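PDB 5B89: cysteine desulfurase, which uses pyridoxal 5'-phosphate to take the sulfur from L-cysteine, releasing L-alanine and passing the sulfur on to an acceptor. Local coordinates for the interface of chains A and B. Residues are numbered along the deposited sequence; one frame, centred on the assembly and turned at random. Chains: chain A/B, Cysteine desulfurase.

The interface of chains A and B. Residues chain A 66, 287-289; chain B 44, 105, 235, 242-243.
This patch belongs to the two-fold homodimer interface, where the A:Thr288 loop of one subunit packs against B:His235 and is held by the amide of B:Asn105, beside the partner's pyridoxal phosphate pocket. A:Thr288 is itself a known contributor to cofactor binding, which suggests that dimer assembly helps complete the active site. B:Asn105 donates through ND2 to the backbone O of A:Thr288 at 2.9 Å, nearly straight (160° at H). That oxygen lies in the plane of the asparagine amide, yet the donor comes from above the carbonyl plane, 47° out of it. A:Thr288 O is also hydrogen-bonded to a water at 2.9 Å, which in turn bonds B:Gly243 N at 2.8 Å, a water-mediated tie across the dimer.

The threonine side chain meets the imidazole from the opposite direction. Its CG2 methyl sits over one ring face, 3.8 Å from the centroid and shifted toward the rim, in a CH-pi contact. With CG2 anti to the backbone N (chi1 -61°), the hydroxyl OG1 lies 3.3 Å from B:His235 NE2, on the methyl's side of the ring and out of its plane. As modelled, OG1 donates to A:Asn66 OD1 at 3.0 Å, and A:Asn66 probably steadies the hydroxyl from within its own chain. A:Asn66 OD1 also faces B:Ala44 O at 3.0 Å, acceptor against acceptor; a flipped amide would turn its NH2 there and reverse the threonine bond, whose direction is therefore uncertain.

In the fold, A:Thr288 lies in the loop leading into helix 291-307; B:Asn105 directly precedes helix 106-117, and B:His235 follows strand 229-233, next to B:Lys236, the family's Schiff-base lysine for pyridoxal phosphate.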
loop_
_atom_site.group_PDB
_atom_site.type_symbol
_atom_site.label_atom_id
_atom_site.label_comp_id
_atom_site.label_asym_id
_atom_site.label_seq_id
_atom_site.Cartn_x
_atom_site.Cartn_y
_atom_site.Cartn_z
ATOM N N ASN A 66 -6.895 7.840 12.442
ATOM C CA ASN A 66 -5.586 7.239 12.375
ATOM C C ASN A 66 -5.407 6.403 13.670
ATOM O O ASN A 66 -6.133 6.519 14.601
ATOM C CB ASN A 66 -4.468 8.285 12.183
ATOM C CG ASN A 66 -3.366 7.785 11.268
ATOM O OD1 ASN A 66 -2.860 8.511 10.473
ATOM N ND2 ASN A 66 -3.018 6.569 11.413
ATOM N N GLY A 287 4.811 4.979 8.075
ATOM C CA GLY A 287 3.671 5.833 7.820
ATOM C C GLY A 287 2.341 5.165 8.129
ATOM O O GLY A 287 2.245 4.001 8.568
ATOM N N THR A 288 1.296 5.932 7.796
ATOM C CA THR A 288 -0.073 5.482 8.150
ATOM C C THR A 288 -0.326 4.199 7.373
ATOM O O THR A 288 -0.214 4.176 6.127
ATOM C CB THR A 288 -1.062 6.545 7.718
ATOM O OG1 THR A 288 -0.787 7.798 8.400
ATOM C CG2 THR A 288 -2.493 6.053 7.858
ATOM N N PRO A 289 -0.707 3.100 8.035
ATOM C CA PRO A 289 -0.952 1.863 7.329
ATOM C C PRO A 289 -2.239 1.962 6.553
ATOM O O PRO A 289 -3.079 2.900 6.726
ATOM C CB PRO A 289 -1.117 0.823 8.455
ATOM C CG PRO A 289 -0.700 1.502 9.689
ATOM C CD PRO A 289 -0.835 2.954 9.485
ATOM N N ALA B 44 -3.900 14.168 11.046
ATOM C CA ALA B 44 -3.646 12.755 11.158
ATOM C C ALA B 44 -4.313 12.041 10.016
ATOM O O ALA B 44 -3.666 11.188 9.364
ATOM C CB ALA B 44 -4.107 12.198 12.457
ATOM N N ASN B 105 1.490 5.331 0.883
ATOM C CA ASN B 105 1.429 6.567 1.652
ATOM C C ASN B 105 2.637 7.458 1.336
ATOM O O ASN B 105 3.485 7.074 0.621
ATOM C CB ASN B 105 1.363 6.288 3.178
ATOM C CG ASN B 105 2.514 5.428 3.687
ATOM O OD1 ASN B 105 3.573 5.451 3.203
ATOM N ND2 ASN B 105 2.213 4.639 4.679
ATOM N N HIS B 235 -5.216 9.808 2.201
ATOM C CA HIS B 235 -6.083 9.828 3.387
ATOM C C HIS B 235 -6.165 11.104 4.181
ATOM O O HIS B 235 -6.920 11.239 5.067
ATOM C CB HIS B 235 -5.740 8.692 4.342
ATOM C CG HIS B 235 -4.430 8.847 5.040
ATOM N ND1 HIS B 235 -4.335 9.402 6.281
ATOM C CD2 HIS B 235 -3.172 8.538 4.673
ATOM C CE1 HIS B 235 -3.078 9.439 6.646
ATOM N NE2 HIS B 235 -2.346 8.912 5.692
ATOM N N THR B 242 -7.472 5.191 3.088
ATOM C CA THR B 242 -6.137 4.826 3.538
ATOM C C THR B 242 -5.522 3.901 2.503
ATOM O O THR B 242 -6.153 3.379 1.587
ATOM C CB THR B 242 -6.205 4.179 4.923
ATOM O OG1 THR B 242 -7.014 2.969 4.837
ATOM C CG2 THR B 242 -6.799 5.093 5.926
ATOM N N GLY B 243 -4.222 3.712 2.604
ATOM C CA GLY B 243 -3.520 2.799 1.761
ATOM C C GLY B 243 -3.174 3.229 0.358
ATOM O O GLY B 243 -2.757 2.445 -0.479
HETATM O O HOH W 1 -2.050 4.793 3.996
#